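Local coordinates for TATA-box-binding protein (Methanococcus jannaschii, PDB 2Z8U) that probably binds the TATA box of archaeal promoters as a general transcription factor, helping to activate genes transcribed by RNA polymerase, at residues Asp122-Met127 with Pro139-Arg144; Asp146-Val151 with Glu168-Arg173. One frame throughout, in Å; residues are numbered along the deposited sequence.

Contact 1. Residues Asp122-Met127 with Pro139-Arg144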
# COMPACT_ATOMS: atom_id res chain seq x y z
N ASP B 122 16.58 -4.65 24.72
CA ASP B 122 15.17 -4.26 24.94
C ASP B 122 15.04 -2.75 25.18
O ASP B 122 14.15 -2.12 24.63
CB ASP B 122 14.57 -5.06 26.11
CG ASP B 122 14.35 -6.52 25.76
OD1 ASP B 122 15.00 -7.38 26.39
OD2 ASP B 122 13.56 -6.81 24.83
N ASP B 123 15.96 -2.19 25.97
CA ASP B 123 16.05 -0.74 26.16
C ASP B 123 16.22 0.01 24.84
O ASP B 123 15.52 0.98 24.58
CB ASP B 123 17.20 -0.37 27.10
CG ASP B 123 16.86 -0.57 28.56
OD1 ASP B 123 15.68 -0.84 28.88
OD2 ASP B 123 17.79 -0.46 29.40
N ILE B 124 17.16 -0.46 24.02
CA ILE B 124 17.47 0.18 22.75
C ILE B 124 16.24 0.08 21.82
O ILE B 124 15.88 1.06 21.16
CB ILE B 124 18.77 -0.42 22.10
CG1 ILE B 124 20.02 -0.06 22.91
CG2 ILE B 124 18.96 0.07 20.64
CD1 ILE B 124 21.25 -0.90 22.53
N ALA B 125 15.61 -1.08 21.78
CA ALA B 125 14.46 -1.32 20.88
C ALA B 125 13.30 -0.35 21.17
O ALA B 125 12.51 -0.02 20.27
CB ALA B 125 13.98 -2.75 21.02
N LEU B 126 13.20 0.07 22.42
CA LEU B 126 12.15 0.99 22.84
C LEU B 126 12.56 2.45 22.61
O LEU B 126 11.76 3.26 22.14
CB LEU B 126 11.79 0.75 24.31
CG LEU B 126 10.65 1.56 24.96
CD1 LEU B 126 9.32 1.50 24.18
CD2 LEU B 126 10.47 1.08 26.39
N MET B 127 13.82 2.77 22.92
CA MET B 127 14.30 4.16 23.03
C MET B 127 14.90 4.75 21.75
O MET B 127 14.99 5.97 21.61
CB MET B 127 15.33 4.28 24.16
CG MET B 127 14.72 4.14 25.54
SD MET B 127 15.91 3.73 26.84
CE MET B 127 14.82 3.75 28.25
N PRO B 139 18.89 -13.36 16.23
CA PRO B 139 19.71 -12.82 17.30
C PRO B 139 20.11 -11.38 16.94
O PRO B 139 20.34 -11.08 15.76
CB PRO B 139 20.94 -13.74 17.26
CG PRO B 139 21.10 -14.07 15.83
CD PRO B 139 19.69 -14.20 15.31
N GLY B 140 20.21 -10.50 17.93
CA GLY B 140 20.70 -9.14 17.66
C GLY B 140 19.58 -8.16 17.38
O GLY B 140 18.46 -8.56 17.03
N LEU B 141 19.88 -6.89 17.58
CA LEU B 141 19.00 -5.80 17.26
C LEU B 141 19.40 -5.19 15.89
O LEU B 141 20.59 -4.99 15.61
CB LEU B 141 19.13 -4.75 18.36
CG LEU B 141 18.34 -3.45 18.24
CD1 LEU B 141 17.83 -3.05 19.59
CD2 LEU B 141 19.20 -2.37 17.63
N VAL B 142 18.39 -4.91 15.06
CA VAL B 142 18.60 -4.33 13.73
C VAL B 142 18.36 -2.83 13.77
O VAL B 142 17.35 -2.34 14.27
CB VAL B 142 17.74 -5.03 12.64
CG1 VAL B 142 18.04 -4.45 11.25
CG2 VAL B 142 18.00 -6.54 12.64
N TYR B 143 19.32 -2.10 13.23
CA TYR B 143 19.31 -0.66 13.29
C TYR B 143 19.73 -0.14 11.91
O TYR B 143 20.84 -0.38 11.46
CB TYR B 143 20.32 -0.26 14.37
CG TYR B 143 20.48 1.21 14.66
CD1 TYR B 143 21.69 1.70 15.16
CD2 TYR B 143 19.44 2.11 14.44
CE1 TYR B 143 21.85 3.05 15.44
CE2 TYR B 143 19.59 3.45 14.72
CZ TYR B 143 20.80 3.91 15.23
OH TYR B 143 20.96 5.25 15.51
N ARG B 144 18.84 0.57 11.24
CA ARG B 144 19.19 1.13 9.94
C ARG B 144 19.63 2.59 10.05
O ARG B 144 18.96 3.39 10.71
CB ARG B 144 18.03 0.94 8.95
CG ARG B 144 18.41 1.20 7.50
CD ARG B 144 17.45 0.48 6.57
NE ARG B 144 17.64 0.80 5.15
CZ ARG B 144 16.98 0.21 4.16
NH1 ARG B 144 16.08 -0.73 4.43
NH2 ARG B 144 17.18 0.58 2.89

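Contact 2. Residues Asp146-Val151 with Glu168-Arg173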
# COMPACT_ATOMS: atom_id res chain seq x y z
N ASP B 146 20.73 6.22 7.90
CA ASP B 146 20.55 6.87 6.61
C ASP B 146 21.77 7.69 6.17
O ASP B 146 21.87 8.08 5.01
CB ASP B 146 19.28 7.74 6.59
CG ASP B 146 18.01 6.94 6.80
OD1 ASP B 146 17.98 5.71 6.53
OD2 ASP B 146 17.02 7.56 7.23
N ASP B 147 22.68 7.94 7.10
CA ASP B 147 23.97 8.55 6.78
C ASP B 147 25.08 8.12 7.74
O ASP B 147 25.09 8.54 8.90
CB ASP B 147 23.86 10.08 6.73
CG ASP B 147 25.18 10.73 6.35
OD1 ASP B 147 25.71 10.41 5.26
OD2 ASP B 147 25.70 11.54 7.14
N PRO B 148 26.01 7.26 7.28
CA PRO B 148 25.98 6.66 5.96
C PRO B 148 24.82 5.67 5.85
O PRO B 148 24.25 5.26 6.87
CB PRO B 148 27.33 5.94 5.86
CG PRO B 148 27.73 5.67 7.26
CD PRO B 148 27.17 6.81 8.07
N LYS B 149 24.47 5.32 4.62
CA LYS B 149 23.36 4.39 4.38
C LYS B 149 23.85 2.98 4.67
O LYS B 149 24.43 2.32 3.81
CB LYS B 149 22.88 4.52 2.94
CG LYS B 149 21.81 3.51 2.54
CD LYS B 149 21.56 3.57 1.02
CE LYS B 149 20.62 2.44 0.60
NZ LYS B 149 20.53 2.34 -0.88
N VAL B 150 23.64 2.54 5.92
CA VAL B 150 24.14 1.24 6.37
C VAL B 150 23.09 0.49 7.19
O VAL B 150 22.13 1.09 7.66
CB VAL B 150 25.44 1.36 7.19
CG1 VAL B 150 26.57 1.92 6.31
CG2 VAL B 150 25.24 2.21 8.42
N VAL B 151 23.29 -0.81 7.34
CA VAL B 151 22.47 -1.62 8.22
C VAL B 151 23.38 -2.09 9.32
O VAL B 151 24.47 -2.60 9.05
CB VAL B 151 21.83 -2.84 7.51
CG1 VAL B 151 21.15 -3.80 8.54
CG2 VAL B 151 20.84 -2.35 6.51
N GLU B 168 35.82 2.42 4.16
CA GLU B 168 36.37 2.34 5.50
C GLU B 168 36.09 3.63 6.30
O GLU B 168 35.75 3.57 7.48
CB GLU B 168 37.86 2.02 5.40
CG GLU B 168 38.43 1.26 6.58
CD GLU B 168 39.06 2.17 7.60
OE1 GLU B 168 39.39 3.33 7.23
OE2 GLU B 168 39.24 1.74 8.76
N GLU B 169 36.22 4.79 5.66
CA GLU B 169 35.87 6.08 6.29
C GLU B 169 34.40 6.16 6.71
O GLU B 169 34.09 6.64 7.81
CB GLU B 169 36.21 7.26 5.38
CG GLU B 169 36.00 7.03 3.89
CD GLU B 169 37.24 6.46 3.17
OE1 GLU B 169 37.68 7.09 2.19
OE2 GLU B 169 37.74 5.39 3.58
N ASP B 170 33.51 5.68 5.85
CA ASP B 170 32.09 5.57 6.22
C ASP B 170 31.86 4.61 7.40
O ASP B 170 30.93 4.80 8.15
CB ASP B 170 31.23 5.10 5.06
CG ASP B 170 30.84 6.21 4.10
OD1 ASP B 170 31.03 7.41 4.43
OD2 ASP B 170 30.37 5.88 3.00
N ALA B 171 32.68 3.57 7.52
CA ALA B 171 32.53 2.61 8.64
C ALA B 171 32.79 3.29 9.97
O ALA B 171 32.08 3.04 10.97
CB ALA B 171 33.48 1.41 8.46
N LYS B 172 33.82 4.13 9.97
CA LYS B 172 34.20 4.94 11.13
C LYS B 172 33.09 5.92 11.51
O LYS B 172 32.75 6.04 12.69
CB LYS B 172 35.49 5.71 10.84
CG LYS B 172 36.76 4.88 10.95
CD LYS B 172 37.95 5.67 10.42
CE LYS B 172 39.18 4.79 10.32
NZ LYS B 172 40.30 5.53 9.67
N ARG B 173 32.53 6.60 10.52
CA ARG B 173 31.42 7.54 10.71
C ARG B 173 30.17 6.86 11.28
O ARG B 173 29.45 7.44 12.11
CB ARG B 173 31.06 8.21 9.38
CG ARG B 173 32.18 9.01 8.74
CD ARG B 173 31.71 9.65 7.42
NE ARG B 173 30.38 10.24 7.54
CZ ARG B 173 29.36 9.99 6.73
NH1 ARG B 173 29.48 9.17 5.69
NH2 ARG B 173 28.19 10.58 6.96

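Contact 1. Residues Asp122-Met127 with Pro139-Arg144
Leu141, on strand 141-146, points its side chain at Ile124 and Ala125 on the short helix 121-127. From CB the chain heads for the helix, with CG anti to the backbone N (chi1 178°); CB and CG stand farther back, and the two methyls beyond make the close contacts. Of these, CD1 does more of the work. It lies 3.5 Å from Ile124 CG2, tighter than usual for two carbons, and 3.8 Å from Ile124 CB. The same methyl rests against the helix backbone, 3.7 Å from Ala125 N, and grazes the Ala125 methyl, CD1 to CB 4.1 Å. The second branch, Leu141 CD2, meets Ile124 CG2 at 3.9 Å, so both leucine methyls bear on one isoleucine methyl. In Ile124, with CG1 beside the backbone N (chi1 -68°), CG2 is the branch that stands anti to it and is offered to the leucine. Within the second of the two repeats that build the TBP saddle, the contact seats this helix on the outer part of the sheet; Leu141 also packs on Thr131 and Ile154 of the two flanking strands. No hydrogen bond crosses between the segments, and the meeting is mostly of methyl with methyl, with one leucine methyl also against the helix backbone, consistent with the two segments being held here by shape and exclusion of water, without directional bonds.

Contact 2. Residues Asp146-Val151 with Glu168-Arg173
Arg173 NH2 reaches both carboxylate oxygens of Asp147, OD2 at 2.7 Å in a salt bridge and OD1 at 3.0 Å in a nearly straight hydrogen bond (168°). The carboxylate lies at the guanidinium edge with the two planes 46° apart, and NH2 meets OD1 from above the carboxylate plane. On the same guanidinium, NH1 turns back to its helix and grips Asp170 OD1 at 2.7 Å, leaving one arginine shared by two acids. A bend at chi3 (44°) folds the arginine chain into this position. The network ties the turn of the beta hairpin formed by strands 141-146 and 149-154, part of the saddle-shaped sheet, to the first turns of the long helix 168-183 in the second TBP repeat. Replacing Arg173 by a leucine would probably leave Asp147 and Asp170 without their shared cation and let the Asp147 carboxylate turn more freely. Against the guanidinium packs Pro148, joined to Asp147 by a cis peptide bond. Its CD sits over one guanidinium face, 3.8 Å from the plane and offset toward the rim. Its CB packs 3.9 Å from Asp170 CG, while Pro148 CG presses on the helix backbone, 3.4 Å from Asp170 O.

Contact 1 sets a helix on a strand of the second repeat's sheet, contact 2 a helix on the turn that leads into the neighbouring strand. Contact 1 is small, buried and apolar in its side chains, with no hydrogen bond between the segments; contact 2 joins more surface, is only partly buried, and layers a salt-bridge network over proline packing. The helices differ, 121-127 and 168-183, but strands 141-146 and 149-154 follow each other in the chain and pair antiparallel. Centres about 18 Å apart, the contacts meet through these strands, Arg144 CG lying 3.7 Å from Val150 O. Helix 168-183 also reaches the strand of contact 1, where Thr181 OG1 hydrogen-bonds Tyr143 OH. Residues of both contacts touch the second subunit.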